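Local coordinates for methylglyoxal reductase (NADPH-dependent) (Candida albicans SC5314, PDB 6KWS), which probably reduces methylglyoxal and related carbonyl compounds with NADPH, as a member of the NAD(P)-dependent epimerase/dehydratase family, at residues Q20-Y26 against I248-E252; V92-L98 against W153-L157; L108-Y112 against F178-N184; L189-S195 against N258-N264. The protein carries 1 engineered substitution. One frame throughout, in Å; residues are numbered along the deposited sequence.

Interaction 1. Residues Q20-Y26 against I248-E252; sequences QLLAKNY and IIAFE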
# COMPACT_ATOMS: atom_id res chain seq x y z
N GLN A 20 4.34 -14.16 1.65
CA GLN A 20 4.21 -14.78 0.34
C GLN A 20 5.58 -15.07 -0.28
O GLN A 20 5.77 -16.12 -0.89
CB GLN A 20 3.38 -13.90 -0.58
CG GLN A 20 2.00 -13.60 -0.04
CD GLN A 20 1.10 -13.13 -1.13
OE1 GLN A 20 1.38 -13.36 -2.31
NE2 GLN A 20 0.01 -12.47 -0.77
N LEU A 21 6.54 -14.15 -0.12
CA LEU A 21 7.90 -14.41 -0.61
C LEU A 21 8.49 -15.66 0.04
O LEU A 21 9.06 -16.50 -0.65
CB LEU A 21 8.80 -13.20 -0.36
CG LEU A 21 8.79 -12.03 -1.35
CD1 LEU A 21 9.70 -10.93 -0.86
CD2 LEU A 21 9.20 -12.47 -2.77
N LEU A 22 8.36 -15.81 1.37
CA LEU A 22 8.92 -16.99 2.03
C LEU A 22 8.33 -18.28 1.49
O LEU A 22 9.04 -19.28 1.34
CB LEU A 22 8.69 -16.94 3.54
CG LEU A 22 9.52 -15.95 4.32
CD1 LEU A 22 9.13 -16.05 5.79
CD2 LEU A 22 11.03 -16.19 4.09
N ALA A 23 7.03 -18.27 1.20
CA ALA A 23 6.36 -19.48 0.71
C ALA A 23 6.72 -19.82 -0.73
O ALA A 23 6.35 -20.90 -1.19
CB ALA A 23 4.85 -19.33 0.83
N LYS A 24 7.40 -18.94 -1.45
CA LYS A 24 7.97 -19.27 -2.76
C LYS A 24 9.47 -19.51 -2.67
O LYS A 24 10.18 -19.42 -3.68
CB LYS A 24 7.65 -18.17 -3.77
CG LYS A 24 6.19 -18.17 -4.25
CD LYS A 24 5.75 -16.84 -4.89
CE LYS A 24 5.13 -17.08 -6.25
NZ LYS A 24 3.94 -16.21 -6.54
N ASN A 25 9.98 -19.81 -1.47
CA ASN A 25 11.38 -20.17 -1.25
C ASN A 25 12.36 -19.12 -1.79
O ASN A 25 13.43 -19.47 -2.29
CB ASN A 25 11.68 -21.56 -1.82
CG ASN A 25 10.69 -22.63 -1.34
OD1 ASN A 25 10.41 -22.75 -0.13
ND2 ASN A 25 10.14 -23.40 -2.28
N TYR A 26 12.01 -17.84 -1.69
CA TYR A 26 13.02 -16.80 -1.86
C TYR A 26 13.79 -16.60 -0.56
O TYR A 26 13.30 -16.90 0.54
CB TYR A 26 12.39 -15.48 -2.27
CG TYR A 26 11.80 -15.46 -3.66
CD1 TYR A 26 12.60 -15.17 -4.77
CD2 TYR A 26 10.44 -15.71 -3.86
CE1 TYR A 26 12.07 -15.13 -6.04
CE2 TYR A 26 9.90 -15.68 -5.13
CZ TYR A 26 10.71 -15.39 -6.21
OH TYR A 26 10.18 -15.37 -7.48
N ILE A 248 4.81 -9.19 -5.85
CA ILE A 248 5.63 -10.30 -6.27
C ILE A 248 5.47 -10.58 -7.75
O ILE A 248 6.45 -10.79 -8.46
CB ILE A 248 5.34 -11.54 -5.41
CG1 ILE A 248 5.92 -11.32 -4.02
CG2 ILE A 248 5.90 -12.79 -6.07
CD1 ILE A 248 5.19 -12.08 -2.93
N ILE A 249 4.23 -10.56 -8.26
CA ILE A 249 4.07 -10.73 -9.69
C ILE A 249 4.80 -9.63 -10.44
O ILE A 249 5.26 -9.83 -11.57
CB ILE A 249 2.57 -10.79 -10.09
CG1 ILE A 249 1.80 -11.83 -9.26
CG2 ILE A 249 2.41 -11.08 -11.57
CD1 ILE A 249 2.26 -13.24 -9.50
N ALA A 250 5.00 -8.47 -9.80
CA ALA A 250 5.55 -7.32 -10.49
C ALA A 250 6.99 -7.53 -10.92
O ALA A 250 7.43 -6.92 -11.92
CB ALA A 250 5.45 -6.07 -9.61
N PHE A 251 7.77 -8.34 -10.20
CA PHE A 251 9.12 -8.64 -10.67
C PHE A 251 9.28 -10.04 -11.25
O PHE A 251 10.27 -10.30 -11.94
CB PHE A 251 10.15 -8.42 -9.54
CG PHE A 251 10.10 -9.45 -8.45
CD1 PHE A 251 10.70 -10.70 -8.61
CD2 PHE A 251 9.50 -9.16 -7.24
CE1 PHE A 251 10.67 -11.65 -7.60
CE2 PHE A 251 9.46 -10.10 -6.23
CZ PHE A 251 10.05 -11.35 -6.41
N GLU A 252 8.34 -10.95 -11.01
CA GLU A 252 8.45 -12.29 -11.58
C GLU A 252 7.98 -12.34 -13.02
O GLU A 252 8.49 -13.13 -13.82
CB GLU A 252 7.63 -13.29 -10.75
CG GLU A 252 8.17 -13.62 -9.37
CD GLU A 252 7.39 -14.76 -8.72
OE1 GLU A 252 6.14 -14.83 -8.92
OE2 GLU A 252 8.01 -15.59 -8.01

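Interaction 2. Residues V92-L98 against W153-L157; sequences VEKELLL and WQDAL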
# COMPACT_ATOMS: atom_id res chain seq x y z
N VAL A 92 3.26 21.15 5.75
CA VAL A 92 3.19 20.07 4.78
C VAL A 92 4.43 20.02 3.90
O VAL A 92 4.83 18.94 3.45
CB VAL A 92 1.90 20.23 3.96
CG1 VAL A 92 1.77 19.13 2.95
CG2 VAL A 92 0.69 20.26 4.89
N GLU A 93 5.06 21.16 3.64
CA GLU A 93 6.19 21.16 2.70
C GLU A 93 7.40 20.42 3.28
O GLU A 93 7.98 19.56 2.62
CB GLU A 93 6.58 22.58 2.30
CG GLU A 93 7.58 22.60 1.14
CD GLU A 93 7.72 23.95 0.44
OE1 GLU A 93 7.30 24.99 1.03
OE2 GLU A 93 8.24 23.97 -0.70
N LYS A 94 7.80 20.76 4.51
CA LYS A 94 8.99 20.14 5.09
C LYS A 94 8.69 18.76 5.67
O LYS A 94 9.57 17.90 5.71
CB LYS A 94 9.61 21.04 6.17
CG LYS A 94 10.05 22.43 5.68
CD LYS A 94 10.84 22.38 4.34
CE LYS A 94 12.08 23.33 4.31
NZ LYS A 94 12.20 24.18 3.08
N GLU A 95 7.47 18.52 6.13
CA GLU A 95 7.20 17.26 6.81
C GLU A 95 6.68 16.17 5.89
O GLU A 95 6.79 14.99 6.24
CB GLU A 95 6.21 17.49 7.96
CG GLU A 95 6.84 18.17 9.20
CD GLU A 95 5.82 18.49 10.30
OE1 GLU A 95 4.99 19.41 10.10
OE2 GLU A 95 5.86 17.84 11.37
N LEU A 96 6.16 16.51 4.71
CA LEU A 96 5.59 15.50 3.82
C LEU A 96 6.19 15.50 2.43
O LEU A 96 6.61 14.43 1.94
CB LEU A 96 4.07 15.69 3.72
CG LEU A 96 3.25 15.05 4.84
CD1 LEU A 96 1.78 15.44 4.71
CD2 LEU A 96 3.43 13.55 4.81
N LEU A 97 6.25 16.65 1.75
CA LEU A 97 6.55 16.65 0.32
C LEU A 97 8.04 16.45 0.05
O LEU A 97 8.42 15.57 -0.72
CB LEU A 97 6.07 17.94 -0.33
CG LEU A 97 4.55 17.95 -0.50
CD1 LEU A 97 4.07 19.35 -0.85
CD2 LEU A 97 4.16 16.96 -1.59
N LEU A 98 8.89 17.26 0.68
CA LEU A 98 10.33 17.06 0.51
C LEU A 98 10.78 15.68 0.98
O LEU A 98 11.45 14.99 0.19
CB LEU A 98 11.09 18.18 1.21
CG LEU A 98 10.81 19.54 0.55
CD1 LEU A 98 11.38 20.65 1.38
CD2 LEU A 98 11.35 19.58 -0.87
N TRP A 153 2.21 21.38 -6.88
CA TRP A 153 2.96 21.55 -5.64
C TRP A 153 2.31 22.59 -4.75
O TRP A 153 2.22 22.42 -3.53
CB TRP A 153 4.40 21.96 -5.97
CG TRP A 153 5.35 21.95 -4.81
CD1 TRP A 153 5.60 22.98 -3.94
CD2 TRP A 153 6.22 20.88 -4.42
NE1 TRP A 153 6.56 22.61 -3.03
CE2 TRP A 153 6.96 21.33 -3.30
CE3 TRP A 153 6.46 19.59 -4.90
CZ2 TRP A 153 7.90 20.53 -2.65
CZ3 TRP A 153 7.39 18.79 -4.26
CH2 TRP A 153 8.10 19.26 -3.14
N GLN A 154 1.87 23.69 -5.34
CA GLN A 154 1.30 24.75 -4.53
C GLN A 154 0.02 24.28 -3.86
O GLN A 154 -0.17 24.48 -2.66
CB GLN A 154 1.05 26.00 -5.38
CG GLN A 154 2.33 26.74 -5.79
CD GLN A 154 3.24 25.93 -6.71
OE1 GLN A 154 2.78 25.08 -7.48
NE2 GLN A 154 4.54 26.20 -6.65
N ASP A 155 -0.84 23.60 -4.62
CA ASP A 155 -2.08 23.10 -4.05
C ASP A 155 -1.86 21.97 -3.06
O ASP A 155 -2.70 21.75 -2.18
CB ASP A 155 -3.00 22.67 -5.18
CG ASP A 155 -3.61 23.86 -5.91
OD1 ASP A 155 -3.25 25.02 -5.57
OD2 ASP A 155 -4.46 23.65 -6.82
N ALA A 156 -0.74 21.26 -3.15
CA ALA A 156 -0.46 20.19 -2.21
C ALA A 156 -0.18 20.70 -0.79
O ALA A 156 -0.32 19.93 0.15
CB ALA A 156 0.71 19.35 -2.72
N LEU A 157 0.19 21.99 -0.63
CA LEU A 157 0.40 22.59 0.69
C LEU A 157 -0.88 23.06 1.38
O LEU A 157 -0.82 23.43 2.56
CB LEU A 157 1.32 23.81 0.58
CG LEU A 157 2.50 23.74 -0.37
CD1 LEU A 157 3.14 25.09 -0.39
CD2 LEU A 157 3.51 22.70 0.08

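Interaction 3. Residues L108-Y112 against F178-N184; sequences LQAIY and FIKSNDN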
# COMPACT_ATOMS: atom_id res chain seq x y z
N LEU A 108 16.78 5.35 -4.60
CA LEU A 108 17.19 4.94 -5.94
C LEU A 108 18.67 5.24 -6.18
O LEU A 108 19.36 4.48 -6.88
CB LEU A 108 16.33 5.62 -6.98
CG LEU A 108 14.89 5.16 -7.01
CD1 LEU A 108 14.13 6.10 -7.91
CD2 LEU A 108 14.77 3.71 -7.49
N GLN A 109 19.17 6.35 -5.62
CA GLN A 109 20.59 6.63 -5.75
C GLN A 109 21.44 5.52 -5.13
O GLN A 109 22.42 5.06 -5.73
CB GLN A 109 20.93 7.99 -5.13
CG GLN A 109 22.36 8.41 -5.41
CD GLN A 109 22.51 9.08 -6.77
OE1 GLN A 109 21.73 9.97 -7.12
NE2 GLN A 109 23.49 8.62 -7.56
N ALA A 110 21.07 5.05 -3.93
CA ALA A 110 21.82 3.94 -3.34
C ALA A 110 21.78 2.72 -4.24
O ALA A 110 22.81 2.06 -4.46
CB ALA A 110 21.28 3.60 -1.95
N ILE A 111 20.62 2.40 -4.80
CA ILE A 111 20.57 1.26 -5.71
C ILE A 111 21.42 1.54 -6.94
O ILE A 111 22.05 0.62 -7.48
CB ILE A 111 19.10 0.93 -6.06
CG1 ILE A 111 18.33 0.65 -4.77
CG2 ILE A 111 19.02 -0.25 -7.04
CD1 ILE A 111 16.82 0.67 -4.93
N TYR A 112 21.48 2.79 -7.37
CA TYR A 112 22.28 3.13 -8.53
C TYR A 112 23.77 2.89 -8.27
O TYR A 112 24.44 2.21 -9.04
CB TYR A 112 22.03 4.58 -8.91
CG TYR A 112 22.57 4.96 -10.26
CD1 TYR A 112 23.47 6.02 -10.40
CD2 TYR A 112 22.17 4.28 -11.40
CE1 TYR A 112 23.96 6.38 -11.63
CE2 TYR A 112 22.66 4.63 -12.65
CZ TYR A 112 23.55 5.69 -12.75
OH TYR A 112 24.05 6.06 -13.98
N PHE A 178 13.97 9.69 -12.01
CA PHE A 178 15.31 9.18 -11.75
C PHE A 178 15.75 8.24 -12.86
O PHE A 178 16.84 8.39 -13.41
CB PHE A 178 15.38 8.48 -10.40
CG PHE A 178 16.76 7.98 -10.06
CD1 PHE A 178 17.24 6.79 -10.60
CD2 PHE A 178 17.58 8.72 -9.24
CE1 PHE A 178 18.52 6.35 -10.30
CE2 PHE A 178 18.86 8.28 -8.94
CZ PHE A 178 19.33 7.09 -9.47
N ILE A 179 14.92 7.26 -13.19
CA ILE A 179 15.38 6.27 -14.15
C ILE A 179 15.36 6.84 -15.56
O ILE A 179 16.14 6.42 -16.42
CB ILE A 179 14.56 4.98 -14.05
CG1 ILE A 179 13.11 5.27 -14.37
CG2 ILE A 179 14.68 4.40 -12.64
CD1 ILE A 179 12.53 4.35 -15.40
N LYS A 180 14.49 7.81 -15.85
CA LYS A 180 14.50 8.37 -17.19
C LYS A 180 15.60 9.42 -17.36
O LYS A 180 16.10 9.62 -18.47
CB LYS A 180 13.13 8.93 -17.55
CG LYS A 180 12.16 7.88 -18.06
CD LYS A 180 10.72 8.19 -17.68
CE LYS A 180 9.78 7.03 -18.00
NZ LYS A 180 10.15 6.41 -19.29
N SER A 181 16.02 10.07 -16.27
CA SER A 181 17.00 11.15 -16.33
C SER A 181 18.43 10.69 -16.11
O SER A 181 19.35 11.34 -16.62
CB SER A 181 16.64 12.23 -15.30
OG SER A 181 17.78 12.87 -14.76
N ASN A 182 18.65 9.61 -15.37
CA ASN A 182 19.99 9.05 -15.21
C ASN A 182 20.30 8.06 -16.32
O ASN A 182 19.41 7.38 -16.85
CB ASN A 182 20.15 8.35 -13.85
CG ASN A 182 20.37 9.33 -12.70
OD1 ASN A 182 19.45 10.04 -12.28
ND2 ASN A 182 21.59 9.35 -12.17
N ASP A 183 21.57 8.00 -16.68
CA ASP A 183 22.14 7.04 -17.61
C ASP A 183 22.60 5.80 -16.85
O ASP A 183 22.59 5.76 -15.62
CB ASP A 183 23.31 7.70 -18.34
CG ASP A 183 24.18 8.54 -17.40
OD1 ASP A 183 23.61 9.15 -16.45
OD2 ASP A 183 25.41 8.59 -17.60
N ASN A 184 22.99 4.76 -17.60
CA ASN A 184 23.62 3.55 -17.05
C ASN A 184 22.67 2.69 -16.22
O ASN A 184 23.13 1.71 -15.60
CB ASN A 184 24.83 3.85 -16.14
CG ASN A 184 26.03 4.44 -16.89
OD1 ASN A 184 26.19 4.23 -18.09
ND2 ASN A 184 26.89 5.17 -16.16

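Interaction 4. Residues L189-S195 against N258-N264; sequences LSTINPS and NQRILLN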
# COMPACT_ATOMS: atom_id res chain seq x y z
N LEU A 189 12.03 -0.73 -13.26
CA LEU A 189 11.25 -0.24 -12.13
C LEU A 189 9.77 -0.46 -12.40
O LEU A 189 9.28 -0.13 -13.48
CB LEU A 189 11.52 1.24 -11.86
CG LEU A 189 10.62 1.86 -10.80
CD1 LEU A 189 11.33 1.85 -9.49
CD2 LEU A 189 10.27 3.27 -11.19
N SER A 190 9.07 -1.02 -11.42
CA SER A 190 7.63 -1.12 -11.48
C SER A 190 7.01 -0.42 -10.29
O SER A 190 7.65 -0.16 -9.26
CB SER A 190 7.17 -2.58 -11.51
OG SER A 190 7.61 -3.21 -12.69
N THR A 191 5.72 -0.16 -10.42
CA THR A 191 5.02 0.65 -9.45
C THR A 191 3.69 -0.03 -9.14
O THR A 191 3.02 -0.52 -10.06
CB THR A 191 4.85 2.07 -10.03
OG1 THR A 191 5.89 2.91 -9.53
CG2 THR A 191 3.58 2.64 -9.67
N ILE A 192 3.35 -0.13 -7.86
CA ILE A 192 2.09 -0.70 -7.39
C ILE A 192 1.26 0.44 -6.79
O ILE A 192 1.64 1.01 -5.76
CB ILE A 192 2.34 -1.79 -6.34
CG1 ILE A 192 3.31 -2.83 -6.89
CG2 ILE A 192 1.03 -2.45 -5.93
CD1 ILE A 192 2.69 -3.72 -7.96
N ASN A 193 0.14 0.80 -7.42
CA ASN A 193 -0.70 1.91 -6.95
C ASN A 193 -2.03 1.41 -6.43
O ASN A 193 -3.02 1.39 -7.17
CB ASN A 193 -0.95 2.93 -8.06
CG ASN A 193 0.29 3.33 -8.75
OD1 ASN A 193 0.84 4.40 -8.52
ND2 ASN A 193 0.75 2.47 -9.65
N PRO A 194 -2.12 1.05 -5.15
CA PRO A 194 -3.39 0.59 -4.60
C PRO A 194 -4.29 1.75 -4.19
O PRO A 194 -3.82 2.84 -3.83
CB PRO A 194 -2.95 -0.23 -3.39
CG PRO A 194 -1.71 0.44 -2.95
CD PRO A 194 -1.04 1.01 -4.15
N SER A 195 -5.60 1.51 -4.25
CA SER A 195 -6.55 2.42 -3.62
C SER A 195 -6.52 2.21 -2.11
O SER A 195 -5.47 1.82 -1.57
CB SER A 195 -7.96 2.24 -4.17
OG SER A 195 -8.10 0.98 -4.79
N ASN A 258 8.79 -1.38 -16.06
CA ASN A 258 8.43 -0.01 -16.42
C ASN A 258 6.92 0.16 -16.55
O ASN A 258 6.44 0.97 -17.34
CB ASN A 258 9.15 0.44 -17.70
CG ASN A 258 10.65 0.61 -17.48
OD1 ASN A 258 11.09 1.56 -16.81
ND2 ASN A 258 11.45 -0.36 -17.97
N GLN A 259 6.17 -0.60 -15.76
CA GLN A 259 4.72 -0.47 -15.68
C GLN A 259 4.32 0.19 -14.37
O GLN A 259 4.99 0.03 -13.34
CB GLN A 259 4.02 -1.83 -15.80
CG GLN A 259 4.22 -2.52 -17.14
CD GLN A 259 3.94 -1.62 -18.33
OE1 GLN A 259 2.93 -0.92 -18.38
NE2 GLN A 259 4.86 -1.60 -19.27
N ARG A 260 3.23 0.96 -14.43
CA ARG A 260 2.47 1.38 -13.25
C ARG A 260 1.26 0.47 -13.14
O ARG A 260 0.41 0.47 -14.03
CB ARG A 260 2.00 2.82 -13.36
CG ARG A 260 3.06 3.85 -13.49
CD ARG A 260 2.33 5.14 -13.78
NE ARG A 260 2.03 5.90 -12.58
CZ ARG A 260 1.00 6.73 -12.47
NH1 ARG A 260 0.16 6.89 -13.50
NH2 ARG A 260 0.80 7.41 -11.34
N ILE A 261 1.16 -0.28 -12.05
CA ILE A 261 0.10 -1.26 -11.92
C ILE A 261 -0.93 -0.73 -10.94
O ILE A 261 -0.63 -0.50 -9.76
CB ILE A 261 0.66 -2.63 -11.50
CG1 ILE A 261 1.51 -3.21 -12.63
CG2 ILE A 261 -0.44 -3.61 -11.33
CD1 ILE A 261 2.86 -3.66 -12.20
N LEU A 262 -2.14 -0.51 -11.43
CA LEU A 262 -3.23 -0.04 -10.59
C LEU A 262 -3.83 -1.23 -9.83
O LEU A 262 -4.17 -2.26 -10.43
CB LEU A 262 -4.27 0.66 -11.46
CG LEU A 262 -5.09 1.82 -10.93
CD1 LEU A 262 -5.92 2.47 -12.07
CD2 LEU A 262 -5.99 1.33 -9.81
N LEU A 263 -3.94 -1.10 -8.51
CA LEU A 263 -4.52 -2.16 -7.70
C LEU A 263 -5.82 -1.65 -7.10
O LEU A 263 -5.82 -0.85 -6.15
CB LEU A 263 -3.57 -2.66 -6.62
CG LEU A 263 -3.14 -3.97 -7.29
CD1 LEU A 263 -1.94 -3.73 -8.20
CD2 LEU A 263 -2.95 -5.13 -6.35
N ASN A 264 -6.92 -2.10 -7.70
CA ASN A 264 -8.25 -1.75 -7.23
C ASN A 264 -9.21 -2.88 -7.56
O ASN A 264 -9.29 -3.33 -8.70
CB ASN A 264 -8.73 -0.44 -7.86
CG ASN A 264 -10.07 -0.00 -7.31
OD1 ASN A 264 -10.14 0.60 -6.25
ND2 ASN A 264 -11.14 -0.32 -8.01

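Interaction 1. Residues Q20-Y26 against I248-E252
Ile-248 sends its CG1-CD1 branch toward Gln-20 and Leu-21 of helix 12-23. Its CD1 sits 3.5 Å from Gln-20 CB, and its CG1 sits 3.7 Å from Leu-21 CD2. CG1 stands anti to the carbonyl carbon (chi1 -72°), which sends the longer branch to these two residues. The shorter branch, CG2, approaches Lys-24 instead, 4.0 Å from NZ. The amide of Gln-20 turns elsewhere: its NE2 bonds to Arg-241 O, nearer the start of helix 240-252.

Phe-251 comes one turn later. Its CZ lies 3.9 Å from Leu-21 CD2, which meets the ring at its edge. The ring also presents an edge to the face of Tyr-26. This is an offset edge-to-face pair, with centroids 5.7 Å apart and planes at 78°. Leu-21 and Phe-251 reach strand 75-80 and touch Leu-79, and Leu-21 and Tyr-26 also touch Val-4 of strand 3-7.

Glu-252 closes the segment with a salt bridge from OE1 to Lys-24 NZ, at 3.5 Å. Its other oxygen is modelled too near the Tyr-26 hydroxyl, and that approach is doubtful.

Helix 12-23 begins at the NADPH-binding residues Phe-12 and Ile-13, as expected for the first helix of a Rossmann fold. Its far end gives the apolar contacts, and the turn after it gives Lys-24 and Tyr-26. The contact is mostly non-directional packing; the long salt bridge, on its more exposed side, probably adds modestly.

Interaction 2. Residues V92-L98 against W153-L157
Leu-97 leans on Trp-153 from its very first side-chain carbon: CB lies 3.7 Å from Trp-153 CH2. Beyond CG, the CD1 methyl sits over the face of the indole, near its centre. The same methyl lies 3.8 Å from Ala-156 CB and 3.5 Å from Leu-157 CD2. One methyl therefore meets the side chains of Trp-153, Ala-156 and Leu-157. Leu-97 also touches Ser-167 and Phe-170 of helix 160-181. That helix carries the NADPH-binding Lys-168, which belongs to the Tyr-x-x-x-Lys motif of short-chain dehydrogenases. The segment 153-157 lies just before this helix, and Trp-153 makes an edge-to-face pair with its Phe-170.

The edge of the indole is held by Glu-93. Trp-153 NE1 donates to Glu-93 OE2 at 3.2 Å, with an N-H...O angle of 160°. The oxygen lies in the ring plane, but the donor reaches it from above the carboxylate plane, 57° out. The glutamate CG is anti to the backbone N (chi1 -170°), and the extended chain beyond it brings the carboxylate to the indole. Glu-93 CB packs 3.8 Å from Leu-157 CD2. Leu-98 adds its CD2 at the indole edge, 4.0 Å from Trp-153 CH2.

Interaction 3. Residues L108-Y112 against F178-N184
Phe-178 lies with one ring face against Leu-108 and one ring edge against Tyr-112. Leu-108 CB stands 3.8 Å from the ring centroid and only 7° off the normal, a CH-pi contact over the centre of the face. The two side chains run past each other in opposite directions. This brings Leu-108 CD1 back toward the root of the phenylalanine, 3.7 Å from its CB. The side-chain amide of Asn-182 covers the opposite face of the ring.

Tyr-112 receives the far end of Phe-178. The two rings form an offset edge-to-face pair, centroids 5.8 Å apart and planes at 82°. The edge belongs to Phe-178 and the face to Tyr-112. Phe-178 CZ also packs 3.7 Å from Tyr-112 CB. Phe-178 has CG anti to its backbone N (chi1 -178°), which carries its ring across to helix 92-114. Gln-109 OE1 comes to the phenylalanine edge in its plane, 3.8 Å from CE2.

The tyrosine hydroxyl points toward Asp-183 and Asn-184, past the end of helix 160-181. Its modelled approach to Asp-183 O is too short to be trusted.

Both helices belong to the Rossmann domain. Helix 92-114 joins strands 75-80 and 120-124, while helix 160-181 leads into strand 188-194. On another side of helix 92-114, Ala-110 and Ile-111 rest on Leu-69 of helix 66-71.

Interaction 4. Residues L189-S195 against N258-N264
Thr-191 pairs with Arg-260 in the parallel alignment of two neighbouring strands, and both its backbone N and its O are bonded to the partner segment. Its N donates to Gln-259 O at 3.0 Å, and its O accepts from Ile-261 N at 2.7 Å. Asn-193 repeats the pattern. Its N gives a nearly straight bond to Ile-261 O at 2.8 Å, and its O takes Leu-263 N at 3.0 Å. That last donor sits well above the carbonyl plane, 57° out, although its N-H points straight at the oxygen (179°). Ser-195 N finishes the series on Leu-263 O at 3.0 Å. At the other end, Asn-258 N makes a weak bond to Leu-189 O.

The backbone groups of Ser-190 and Ile-192 turn the other way and bond to strand 120-124 (Ile-192 also to Ser-125, just past it). Ser-190 OG is taken by Ala-256 O. Leu-262 N bonds to Ser-312 OG.

Side chains pack on both faces of the pair. Ile-192 CG2 meets Leu-263 CD1 at 4.0 Å, and Pro-194 CB meets Leu-263 CB at 4.1 Å; helix 240-252 covers this face. On the other face Thr-191 CG2 lies beside Arg-260 CB, 4.0 Å away. The buried guanidinium is bonded elsewhere: NE forms a salt bridge with Glu-172, and NH1 donates to Glu-145 O and Asp-147 O. It also makes a cation-pi contact with Trp-148.

The two strands stand sixth and seventh among the parallel strands of a Rossmann sheet, as in extended short-chain dehydrogenases. Pro-194 ends its strand beside Val-197 and Ile-13, which bind NADPH.

In the fold
All four contacts lie in the Rossmann part that binds NADPH. Interaction 4 joins two strands of the central sheet; interactions 1 to 3 join helical segments, and the turns after them, outside it. Interactions 2 and 3 are nested inside the long loop of interaction 1 and close before interaction 4 opens. The segments of 1 and 4 alternate along the chain, as do those of 2 and 3. Interaction 4 touches interaction 1, where Ala-250 CB lies 4.0 Å from Ile-192 CD1, and interaction 3, where Ile-179 meets Asn-258. Interactions 2 and 3 share helix 92-114, their centres 24 Å apart. Interactions 1 and 2 lie on opposite sides of the chain's centre, their centres 35 Å apart.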